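Local coordinates for protein glycerol trinitrate reductase (Agrobacterium tumefaciens, PDB 5EPD) that probably reduces nitrate esters such as glycerol trinitrate with a flavin (FMN) cofactor, as a bacterial member of the Old Yellow Enzyme family, at residues E204-K208 with Q266-I270; L230-A234 with K273-I279; L60-Y64 with A369-T373; S128-L132 with F152-G156; A53-P57 with A98-W103. All coordinates share one frame; numbering follows the deposited sequence.

Interaction 1: E204-K208 with Q266-I270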
# COMPACT_ATOMS: atom_id res chain seq x y z
N GLU A 204 -1.92 -11.03 4.29
CA GLU A 204 -0.66 -11.75 4.42
C GLU A 204 -0.71 -12.68 5.66
O GLU A 204 -0.08 -13.76 5.67
CB GLU A 204 0.55 -10.80 4.52
CG GLU A 204 1.89 -11.56 4.61
CD GLU A 204 3.14 -10.69 4.78
OE1 GLU A 204 3.37 -10.15 5.89
OE2 GLU A 204 3.92 -10.58 3.81
N GLN A 205 -1.45 -12.26 6.69
CA GLN A 205 -1.59 -13.10 7.87
C GLN A 205 -2.19 -14.43 7.44
O GLN A 205 -1.83 -15.46 7.97
CB GLN A 205 -2.49 -12.45 8.92
CG GLN A 205 -1.82 -11.39 9.76
CD GLN A 205 -2.82 -10.36 10.25
OE1 GLN A 205 -3.91 -10.72 10.74
NE2 GLN A 205 -2.48 -9.09 10.12
N PHE A 206 -3.12 -14.38 6.49
CA PHE A 206 -3.76 -15.57 5.94
C PHE A 206 -2.80 -16.35 5.04
O PHE A 206 -2.77 -17.58 5.11
CB PHE A 206 -5.03 -15.20 5.13
CG PHE A 206 -6.30 -15.16 5.95
CD1 PHE A 206 -6.65 -14.02 6.67
CD2 PHE A 206 -7.15 -16.27 6.00
CE1 PHE A 206 -7.82 -13.98 7.41
CE2 PHE A 206 -8.32 -16.23 6.75
CZ PHE A 206 -8.67 -15.08 7.45
N ALA A 207 -2.06 -15.63 4.20
CA ALA A 207 -1.13 -16.22 3.26
C ALA A 207 0.06 -16.99 3.88
O ALA A 207 0.50 -18.01 3.35
CB ALA A 207 -0.61 -15.13 2.33
N LYS A 208 0.59 -16.47 4.99
CA LYS A 208 1.78 -17.05 5.65
C LYS A 208 1.44 -17.95 6.86
O LYS A 208 0.70 -17.56 7.76
CB LYS A 208 2.76 -15.92 6.03
CG LYS A 208 3.36 -15.26 4.79
CD LYS A 208 4.35 -14.15 5.10
CE LYS A 208 5.02 -13.66 3.82
NZ LYS A 208 5.89 -12.47 4.04
N GLN A 266 4.54 -20.61 -2.02
CA GLN A 266 3.38 -19.81 -1.65
C GLN A 266 3.13 -18.71 -2.68
O GLN A 266 1.97 -18.49 -3.09
CB GLN A 266 3.57 -19.20 -0.25
CG GLN A 266 2.33 -18.50 0.32
CD GLN A 266 1.14 -19.43 0.53
OE1 GLN A 266 1.13 -20.27 1.46
NE2 GLN A 266 0.12 -19.28 -0.32
N TYR A 267 4.21 -18.03 -3.09
CA TYR A 267 4.06 -16.79 -3.91
C TYR A 267 4.13 -17.03 -5.41
O TYR A 267 3.62 -16.21 -6.18
CB TYR A 267 4.99 -15.67 -3.43
CG TYR A 267 4.44 -14.98 -2.19
CD1 TYR A 267 4.67 -15.50 -0.92
CD2 TYR A 267 3.65 -13.83 -2.30
CE1 TYR A 267 4.12 -14.92 0.21
CE2 TYR A 267 3.10 -13.23 -1.17
CZ TYR A 267 3.34 -13.79 0.09
OH TYR A 267 2.81 -13.23 1.22
N ASP A 268 4.74 -18.15 -5.83
CA ASP A 268 4.60 -18.64 -7.20
C ASP A 268 3.13 -18.96 -7.48
O ASP A 268 2.59 -18.61 -8.54
CB ASP A 268 5.41 -19.92 -7.43
CG ASP A 268 6.89 -19.68 -7.52
OD1 ASP A 268 7.32 -18.51 -7.65
OD2 ASP A 268 7.62 -20.67 -7.45
N TYR A 269 2.50 -19.65 -6.52
CA TYR A 269 1.06 -19.95 -6.59
C TYR A 269 0.19 -18.69 -6.70
O TYR A 269 -0.60 -18.54 -7.65
CB TYR A 269 0.59 -20.78 -5.38
CG TYR A 269 -0.89 -21.08 -5.47
CD1 TYR A 269 -1.37 -22.07 -6.33
CD2 TYR A 269 -1.84 -20.33 -4.74
CE1 TYR A 269 -2.73 -22.34 -6.44
CE2 TYR A 269 -3.21 -20.59 -4.85
CZ TYR A 269 -3.65 -21.61 -5.71
OH TYR A 269 -5.00 -21.92 -5.85
N ILE A 270 0.36 -17.80 -5.71
CA ILE A 270 -0.38 -16.52 -5.66
C ILE A 270 -0.20 -15.70 -6.93
O ILE A 270 -1.18 -15.18 -7.47
CB ILE A 270 0.01 -15.69 -4.40
CG1 ILE A 270 -0.70 -16.26 -3.16
CG2 ILE A 270 -0.38 -14.21 -4.56
CD1 ILE A 270 0.05 -16.03 -1.86
O HOH W 1 2.78 -10.63 1.26

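Interaction 2: L230-A234 with K273-I279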
# COMPACT_ATOMS: atom_id res chain seq x y z
N LEU A 230 -6.74 -13.81 -2.84
CA LEU A 230 -7.21 -13.98 -4.20
C LEU A 230 -8.69 -13.64 -4.33
O LEU A 230 -9.09 -13.01 -5.32
CB LEU A 230 -6.93 -15.42 -4.67
CG LEU A 230 -5.46 -15.85 -4.77
CD1 LEU A 230 -5.41 -17.33 -5.15
CD2 LEU A 230 -4.69 -15.01 -5.78
N GLU A 231 -9.50 -14.03 -3.35
CA GLU A 231 -10.92 -13.66 -3.34
C GLU A 231 -11.08 -12.17 -3.29
O GLU A 231 -11.96 -11.62 -3.96
CB GLU A 231 -11.66 -14.30 -2.17
CG GLU A 231 -12.05 -15.74 -2.47
CD GLU A 231 -12.66 -16.46 -1.29
OE1 GLU A 231 -12.81 -15.82 -0.24
OE2 GLU A 231 -12.96 -17.67 -1.43
N VAL A 232 -10.25 -11.51 -2.48
CA VAL A 232 -10.35 -10.06 -2.32
C VAL A 232 -9.97 -9.36 -3.65
O VAL A 232 -10.72 -8.54 -4.16
CB VAL A 232 -9.53 -9.54 -1.11
CG1 VAL A 232 -9.32 -8.03 -1.19
CG2 VAL A 232 -10.21 -9.90 0.20
N THR A 233 -8.83 -9.72 -4.22
CA THR A 233 -8.41 -9.15 -5.51
C THR A 233 -9.41 -9.45 -6.66
O THR A 233 -9.64 -8.62 -7.54
CB THR A 233 -6.99 -9.65 -5.88
OG1 THR A 233 -6.13 -9.55 -4.74
CG2 THR A 233 -6.40 -8.86 -7.04
N ALA A 234 -9.99 -10.64 -6.67
CA ALA A 234 -10.97 -11.02 -7.70
C ALA A 234 -12.25 -10.15 -7.63
O ALA A 234 -12.79 -9.73 -8.68
CB ALA A 234 -11.32 -12.51 -7.57
N LYS A 273 -2.08 -17.26 -9.90
CA LYS A 273 -3.49 -16.95 -9.75
C LYS A 273 -3.81 -15.47 -9.99
O LYS A 273 -4.86 -15.13 -10.56
CB LYS A 273 -3.94 -17.39 -8.37
CG LYS A 273 -4.04 -18.90 -8.26
CD LYS A 273 -5.34 -19.38 -8.90
CE LYS A 273 -5.57 -20.87 -8.72
NZ LYS A 273 -5.21 -21.64 -9.93
N LEU A 274 -2.92 -14.58 -9.56
CA LEU A 274 -3.11 -13.15 -9.81
C LEU A 274 -3.06 -12.89 -11.29
O LEU A 274 -3.91 -12.17 -11.81
CB LEU A 274 -2.07 -12.29 -9.10
CG LEU A 274 -2.25 -12.18 -7.59
CD1 LEU A 274 -0.95 -11.67 -6.97
CD2 LEU A 274 -3.45 -11.29 -7.26
N ASP A 275 -2.07 -13.47 -11.97
CA ASP A 275 -1.97 -13.30 -13.42
C ASP A 275 -3.24 -13.78 -14.13
O ASP A 275 -3.71 -13.15 -15.08
CB ASP A 275 -0.77 -14.04 -13.97
CG ASP A 275 -0.48 -13.65 -15.41
OD1 ASP A 275 -0.45 -12.44 -15.72
OD2 ASP A 275 -0.28 -14.56 -16.24
N ALA A 276 -3.79 -14.88 -13.64
CA ALA A 276 -5.00 -15.45 -14.20
C ALA A 276 -6.18 -14.49 -14.10
O ALA A 276 -7.03 -14.48 -15.00
CB ALA A 276 -5.35 -16.78 -13.52
N LEU A 277 -6.25 -13.70 -13.02
CA LEU A 277 -7.31 -12.69 -12.86
C LEU A 277 -7.17 -11.49 -13.81
O LEU A 277 -8.09 -10.68 -13.92
CB LEU A 277 -7.37 -12.19 -11.41
CG LEU A 277 -7.95 -13.17 -10.39
CD1 LEU A 277 -7.61 -12.78 -8.95
CD2 LEU A 277 -9.45 -13.24 -10.58
N GLY A 278 -6.01 -11.36 -14.46
CA GLY A 278 -5.80 -10.32 -15.49
C GLY A 278 -5.49 -8.94 -14.95
O GLY A 278 -5.54 -7.96 -15.68
N ILE A 279 -5.13 -8.85 -13.67
CA ILE A 279 -4.94 -7.55 -13.03
C ILE A 279 -3.78 -6.78 -13.65
O ILE A 279 -2.80 -7.36 -14.16
CB ILE A 279 -4.77 -7.61 -11.49
CG1 ILE A 279 -3.67 -8.57 -11.10
CG2 ILE A 279 -6.09 -7.98 -10.81
CD1 ILE A 279 -3.23 -8.39 -9.67

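Interaction 3: L60-Y64 with A369-T373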
# COMPACT_ATOMS: atom_id res chain seq x y z
N LEU A 60 -4.28 19.61 4.94
CA LEU A 60 -3.05 19.83 4.16
C LEU A 60 -2.66 18.69 3.21
O LEU A 60 -1.66 18.82 2.47
CB LEU A 60 -1.88 20.02 5.11
CG LEU A 60 -2.07 21.09 6.18
CD1 LEU A 60 -0.85 21.04 7.09
CD2 LEU A 60 -2.28 22.47 5.55
N THR A 61 -3.44 17.61 3.22
CA THR A 61 -3.03 16.39 2.54
C THR A 61 -3.10 16.50 1.01
O THR A 61 -2.21 16.00 0.32
CB THR A 61 -3.82 15.20 3.09
OG1 THR A 61 -3.48 15.01 4.47
CG2 THR A 61 -3.50 13.92 2.34
N ALA A 62 -4.14 17.15 0.48
CA ALA A 62 -4.19 17.46 -0.96
C ALA A 62 -2.87 18.09 -1.40
O ALA A 62 -2.23 17.61 -2.35
CB ALA A 62 -5.36 18.40 -1.30
N GLY A 63 -2.45 19.14 -0.69
CA GLY A 63 -1.18 19.81 -0.96
C GLY A 63 0.05 18.88 -1.00
O GLY A 63 0.91 18.96 -1.90
N TYR A 64 0.11 18.01 0.00
CA TYR A 64 1.18 17.05 0.17
C TYR A 64 1.35 16.23 -1.07
O TYR A 64 2.46 16.12 -1.58
CB TYR A 64 0.84 16.17 1.38
CG TYR A 64 1.58 14.88 1.53
CD1 TYR A 64 2.93 14.88 1.88
CD2 TYR A 64 0.92 13.65 1.40
CE1 TYR A 64 3.61 13.70 2.07
CE2 TYR A 64 1.58 12.45 1.60
CZ TYR A 64 2.94 12.48 1.92
OH TYR A 64 3.64 11.30 2.11
N ALA A 369 2.11 20.32 9.49
CA ALA A 369 2.84 20.66 8.28
C ALA A 369 4.33 20.35 8.38
O ALA A 369 4.91 19.92 7.41
CB ALA A 369 2.65 22.14 7.97
N ALA A 370 4.95 20.58 9.53
CA ALA A 370 6.39 20.42 9.62
C ALA A 370 6.81 18.95 9.49
O ALA A 370 6.35 18.07 10.24
CB ALA A 370 6.91 21.01 10.91
N GLY A 371 7.71 18.70 8.55
CA GLY A 371 8.15 17.33 8.21
C GLY A 371 7.16 16.59 7.32
O GLY A 371 7.21 15.35 7.24
N TYR A 372 6.27 17.37 6.68
CA TYR A 372 5.17 16.88 5.83
C TYR A 372 5.21 17.69 4.51
O TYR A 372 5.68 17.18 3.45
CB TYR A 372 3.83 17.04 6.57
CG TYR A 372 2.58 16.39 5.91
CD1 TYR A 372 2.59 15.07 5.50
CD2 TYR A 372 1.37 17.11 5.76
CE1 TYR A 372 1.46 14.48 4.93
CE2 TYR A 372 0.24 16.53 5.19
CZ TYR A 372 0.29 15.20 4.78
OH TYR A 372 -0.80 14.58 4.20
N THR A 373 4.75 18.94 4.58
CA THR A 373 4.62 19.81 3.42
C THR A 373 5.63 20.96 3.42
O THR A 373 5.58 21.80 2.54
CB THR A 373 3.22 20.43 3.35
OG1 THR A 373 2.87 20.96 4.63
CG2 THR A 373 2.21 19.39 2.94

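Interaction 4: S128-L132 with F152-G156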
# COMPACT_ATOMS: atom_id res chain seq x y z
N SER A 128 -3.33 -4.10 15.20
CA SER A 128 -4.18 -3.02 15.70
C SER A 128 -4.22 -3.03 17.23
O SER A 128 -3.49 -3.80 17.88
CB SER A 128 -5.60 -3.15 15.14
OG SER A 128 -6.38 -1.99 15.43
N HIS A 129 -5.05 -2.18 17.80
CA HIS A 129 -5.17 -2.09 19.25
C HIS A 129 -6.64 -1.90 19.57
O HIS A 129 -7.37 -1.28 18.79
CB HIS A 129 -4.34 -0.91 19.76
CG HIS A 129 -4.15 -0.89 21.25
ND1 HIS A 129 -5.06 -0.30 22.11
CD2 HIS A 129 -3.14 -1.33 22.03
CE1 HIS A 129 -4.63 -0.41 23.35
NE2 HIS A 129 -3.46 -1.03 23.33
N VAL A 130 -7.08 -2.46 20.68
CA VAL A 130 -8.49 -2.35 21.13
C VAL A 130 -9.01 -0.92 21.09
O VAL A 130 -10.13 -0.66 20.67
CB VAL A 130 -8.72 -3.00 22.53
CG1 VAL A 130 -8.68 -4.51 22.42
CG2 VAL A 130 -7.69 -2.54 23.56
N ASN A 131 -8.16 0.01 21.49
CA ASN A 131 -8.50 1.44 21.43
C ASN A 131 -8.93 1.97 20.05
O ASN A 131 -9.64 2.97 19.97
CB ASN A 131 -7.33 2.30 21.99
CG ASN A 131 -7.15 2.13 23.50
OD1 ASN A 131 -7.90 1.40 24.15
ND2 ASN A 131 -6.15 2.79 24.06
N LEU A 132 -8.51 1.33 18.96
CA LEU A 132 -8.91 1.81 17.64
C LEU A 132 -10.13 1.06 17.12
O LEU A 132 -10.78 1.53 16.18
CB LEU A 132 -7.74 1.71 16.65
CG LEU A 132 -6.45 2.46 17.03
CD1 LEU A 132 -5.26 1.98 16.23
CD2 LEU A 132 -6.64 3.96 16.83
N PHE A 152 1.13 2.73 16.65
CA PHE A 152 1.16 4.13 17.02
C PHE A 152 -0.28 4.43 17.34
O PHE A 152 -1.12 4.47 16.45
CB PHE A 152 1.66 4.96 15.84
CG PHE A 152 1.67 6.46 16.06
CD1 PHE A 152 2.10 7.02 17.26
CD2 PHE A 152 1.31 7.33 15.01
CE1 PHE A 152 2.12 8.42 17.43
CE2 PHE A 152 1.33 8.72 15.19
CZ PHE A 152 1.74 9.26 16.39
N VAL A 153 -0.55 4.55 18.64
CA VAL A 153 -1.90 4.78 19.19
C VAL A 153 -1.73 5.59 20.49
O VAL A 153 -0.68 5.52 21.14
CB VAL A 153 -2.66 3.45 19.40
CG1 VAL A 153 -1.90 2.53 20.32
CG2 VAL A 153 -4.05 3.67 19.95
N ASN A 154 -2.74 6.40 20.84
CA ASN A 154 -2.64 7.32 22.00
C ASN A 154 -1.34 8.11 21.96
O ASN A 154 -0.69 8.27 22.99
CB ASN A 154 -2.71 6.58 23.36
CG ASN A 154 -3.92 5.67 23.47
OD1 ASN A 154 -3.77 4.48 23.77
ND2 ASN A 154 -5.12 6.21 23.22
N ASN A 155 -0.94 8.57 20.77
CA ASN A 155 0.24 9.39 20.60
C ASN A 155 1.55 8.75 21.05
O ASN A 155 2.50 9.46 21.42
CB ASN A 155 0.06 10.73 21.32
CG ASN A 155 -0.84 11.67 20.56
OD1 ASN A 155 -0.71 11.82 19.34
ND2 ASN A 155 -1.76 12.32 21.27
N GLY A 156 1.61 7.43 21.04
CA GLY A 156 2.81 6.74 21.53
C GLY A 156 2.85 5.38 20.90
O GLY A 156 1.94 5.03 20.16

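Interaction 5: A53-P57 with A98-W103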
# COMPACT_ATOMS: atom_id res chain seq x y z
N ALA A 53 -10.74 14.32 12.01
CA ALA A 53 -12.04 13.80 12.48
C ALA A 53 -12.69 12.85 11.47
O ALA A 53 -12.73 13.16 10.27
CB ALA A 53 -12.99 14.97 12.77
N GLY A 54 -13.19 11.72 11.94
CA GLY A 54 -13.82 10.74 11.05
C GLY A 54 -12.89 10.12 10.00
O GLY A 54 -13.36 9.63 8.98
N PHE A 55 -11.58 10.13 10.26
CA PHE A 55 -10.61 9.48 9.38
C PHE A 55 -10.66 10.05 7.95
O PHE A 55 -10.29 9.39 6.94
CB PHE A 55 -10.80 7.95 9.41
CG PHE A 55 -11.09 7.42 10.78
CD1 PHE A 55 -10.13 7.51 11.78
CD2 PHE A 55 -12.32 6.87 11.08
CE1 PHE A 55 -10.40 7.05 13.07
CE2 PHE A 55 -12.60 6.39 12.36
CZ PHE A 55 -11.64 6.49 13.36
N VAL A 56 -11.09 11.31 7.90
CA VAL A 56 -11.16 12.09 6.68
C VAL A 56 -9.79 12.69 6.46
O VAL A 56 -9.14 13.11 7.42
CB VAL A 56 -12.23 13.20 6.84
CG1 VAL A 56 -12.29 14.08 5.60
CG2 VAL A 56 -13.61 12.59 7.14
N PRO A 57 -9.33 12.75 5.18
CA PRO A 57 -8.01 13.33 4.91
C PRO A 57 -7.88 14.71 5.51
O PRO A 57 -8.79 15.53 5.36
CB PRO A 57 -7.96 13.39 3.38
CG PRO A 57 -8.86 12.29 2.94
CD PRO A 57 -9.98 12.28 3.94
N ALA A 98 -18.07 11.21 3.96
CA ALA A 98 -17.14 12.24 4.45
C ALA A 98 -15.71 11.99 3.94
O ALA A 98 -15.08 12.89 3.39
CB ALA A 98 -17.13 12.30 5.98
N GLN A 99 -15.24 10.76 4.08
CA GLN A 99 -13.90 10.39 3.60
C GLN A 99 -13.79 10.48 2.07
O GLN A 99 -12.86 11.09 1.53
CB GLN A 99 -13.55 8.98 4.06
CG GLN A 99 -13.43 8.85 5.58
CD GLN A 99 -13.73 7.45 6.10
OE1 GLN A 99 -14.01 6.51 5.33
NE2 GLN A 99 -13.72 7.30 7.44
N ILE A 100 -14.75 9.89 1.37
CA ILE A 100 -14.78 9.98 -0.07
C ILE A 100 -14.59 11.44 -0.51
O ILE A 100 -13.70 11.76 -1.33
CB ILE A 100 -16.10 9.43 -0.63
CG1 ILE A 100 -16.19 7.92 -0.34
CG2 ILE A 100 -16.21 9.68 -2.13
CD1 ILE A 100 -17.52 7.29 -0.70
N ASP A 101 -15.42 12.32 0.06
CA ASP A 101 -15.42 13.73 -0.32
C ASP A 101 -14.11 14.43 0.02
O ASP A 101 -13.63 15.24 -0.78
CB ASP A 101 -16.64 14.46 0.26
CG ASP A 101 -17.95 13.91 -0.28
OD1 ASP A 101 -17.94 13.08 -1.23
OD2 ASP A 101 -19.00 14.29 0.26
N GLY A 102 -13.51 14.09 1.17
CA GLY A 102 -12.13 14.49 1.45
C GLY A 102 -11.12 14.05 0.38
O GLY A 102 -10.21 14.81 -0.01
N TRP A 103 -11.26 12.81 -0.09
CA TRP A 103 -10.35 12.25 -1.09
C TRP A 103 -10.50 12.90 -2.46
O TRP A 103 -9.55 12.88 -3.26
CB TRP A 103 -10.55 10.74 -1.26
CG TRP A 103 -9.94 9.93 -0.18
CD1 TRP A 103 -10.58 9.16 0.74
CD2 TRP A 103 -8.54 9.79 0.08
NE1 TRP A 103 -9.67 8.55 1.57
CE2 TRP A 103 -8.41 8.92 1.19
CE3 TRP A 103 -7.38 10.31 -0.52
CZ2 TRP A 103 -7.16 8.56 1.72
CZ3 TRP A 103 -6.14 9.95 0.02
CH2 TRP A 103 -6.05 9.09 1.13

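Interaction 1: E204-K208 with Q266-I270
Y267 reaches from helix 263-276 of the TIM barrel to the short helix 202-207, ending among E204, A207 and K208. Its hydroxyl OH lies 3.4 Å from K208 CE and 4.1 Å from A207 CB, so the phenol end rests on aliphatic atoms. No direct hydrogen bond joins the two segments. Instead one water bridges them: it accepts from Y267 OH at 2.6 Å and donates to E204 OE2 at 2.8 Å. The carboxylate plane of E204 stands almost perpendicular to the tyrosine ring, 89° apart. The same OE2 takes a salt bridge from K208 NZ at 2.7 Å, the nitrogen coming from above the carboxylate plane. Both chains are extended, E204 with CG anti to its N (chi1 -178°), and this lets the two charges meet beside the phenol. Further out, S253 OG and the carbonyl of S250 also hold K208 NZ; together with E204 they probably stabilise the buried ammonium. I270 CD1 covers part of one face of the Y267 ring. OE1 of Q266 accepts from R225 NE and NE2 donates to V222 O, while the same OE1 approaches A207 O to 3.0 Å, two acceptors with no bond between them.

Interaction 2: L230-A234 with K273-I279
L230, T233 and A234 on helix 227-240 pack against K273 and L274 of helix 263-276 and L277 just after them, where two neighbouring outer helices of the TIM barrel meet, with I279 joining from the chain that leads into strand 281-284. No hydrogen bond crosses the contact; it is held by packing alone. Leucine against aliphatic chain comes first: L230 sets both methyls on K273, CD1 lying 3.5 Å from K273 CB, and the two side chains cross at about a right angle. The lysine bends at chi2 (-79°) and carries its amino end away from the interface. CD2 of L230 also meets L274 CG at 4.2 Å. Methyl-to-methyl contacts follow. T233 CG2 is 3.8 Å from L274 CD2 and 3.9 Å from I279 CG2, while T233 OG1 turns back to bond to M229 O in its own helix. L277 CD2 sits 3.6 Å from A234 CB. I247 of strand 245-249 touches T233, L274 and I279, tying the helix pair to the barrel wall. G278, with positive phi, turns the chain toward the strand. One contact is leucine against backbone: L277 CD1 lies 3.9 Å from L230 O.

Interaction 3: L60-Y64 with A369-T373
Y372 lays its ring against Y64, and this offset stack is the dense part of the contact. The ring centroids are 4.3 Å apart and the planes lie 19° from parallel. Y372 CE1 sits over the centre of the Y64 ring, with Y64 CD1 only 3.4 Å from it. The overlap continues past the ring, for Y64 CB makes a CH-pi contact with the face of Y372, 4.0 Å from its centroid. With CG anti to the backbone N (chi1 163°), Y64 swings its ring off the helix against the face of Y372, and the two side chains cross at about a right angle. At the far end of Y372 the hydroxyl meets T61 in a hydrogen bond, OH to OG1, 2.7 Å long, with the threonine oxygen near the plane of the ring. T61 OG1 also has a weak bond to G58 O. T373 continues the packing along the helix backbone, its CG2 being 3.8 Å from Y64 CA.

The outer side is thinner. There L60 puts CD1 3.8 Å from A369 CB; L60 is exposed and A369 partly so. The segment of Y372 is a loop, turned back on itself by A369 O, which accepts from both Y372 N and T373 N. It belongs to the C-terminal tail, here laid over helix 61-66 of the TIM-barrel domain. R48 bonds to G371 O and, weakly, to Y64 OH. Y372 probably fixes this part of the tail by its stacking and its hydroxyl bond, with help from R48 and from Q67, whose NE2 bonds to T373 O.

Interaction 4: S128-L132 with F152-G156
H129 and V153 face each other with their CA atoms 7.6 Å apart, the first in a loop whose next residues 130-132 take helical angles, the second at the end of strand 150-153, where a type I' turn runs from V153 to G156. V153 carries the apolar part of the contact and splits its two methyls between partners. CG1 stands over one face of the H129 imidazole, offset toward the rim and 4.2 Å from H129 CG. CG2 goes to L132, 4.0 Å from L132 CG, and also touches N131 CB. With CG2 anti to the backbone N and CG1 between N and the carbonyl carbon (chi1 58°), this rotation turns CG1 to the imidazole and CG2 to L132 and N131. The turn belongs to the two-stranded antiparallel hairpin 150-153 and 156-159, an excursion from the TIM barrel that follows strand 117-122, and V158 on its second strand touches both H129 and V153. The imidazole is held from its own segment as well: H129 ND1 accepts from N131 N at 3.2 Å, the donor somewhat tilted from the ring plane. On the exposed side the amide of N131 gives an N-H to its counterpart on the turn, ND2 to N154 OD1 at 2.9 Å. The donor lies in the carbonyl plane on a lone pair of OD1, although the N-H...O angle of 137° is well short of straight, and the two amide planes are 67° apart.

Interaction 5: A53-P57 with A98-W103
V56 and P57 pack directly on the backbone of G102, a residue of helix 97-112 with no side chain: V56 CG1 lies 4.2 Å from G102 CA, and P57 CG 3.8 Å from G102 C. The bare backbone lets the 53-57 segment come close, with V56 and Q99 CA atoms 4.5 Å apart. P57 also points CG at the face of W103, 11° off the normal of the five-membered ring, a CH-pi contact over its centre. W103 NE1 is occupied by G93 O. V56 and P57 form the short, weakly bonded second strand of the small antiparallel hairpin 51-52 and 56-57, set against an outer helix of the TIM barrel; the residues before them make the turn, F55 and V56 both facing G52 in a G1 beta bulge. Q99, its chain extended beyond CG, ties the turn to the helix: NE2 donates to G54 O at 2.8 Å in a nearly straight bond of 170°, with the acceptor close to the amide plane of Q99. The other end of that amide, OE1, accepts from the backbone N of Y95 and of T96, so both of its ends are gripped. NE2 also lies at the edge of the F55 ring. Toward the surface V56 CG2 packs on A98 CB at 3.7 Å.

How the interactions relate
Interactions 1 and 2 share helix 263-276 and touch, L230 lying against Y269 and I270; their centres are about 13 Å apart, and their segments alternate along the chain. On the other side of the chain's centre from interaction 1, interactions 3 and 5 adjoin in sequence through strand 56-57 and helix 61-66, with centres about 16 Å apart. Along the chain interaction 5 closes before 4 opens, and 4 before 1 and 2, while interaction 3, joining the early chain to the C-terminal tail, spans 4, 1 and 2. Interaction 4 joins the loop after strand 117-122 to the hairpin 150-159, its nearest atoms about 6 Å from interaction 5. Together they tie outer helices, hairpins and tail to one TIM barrel.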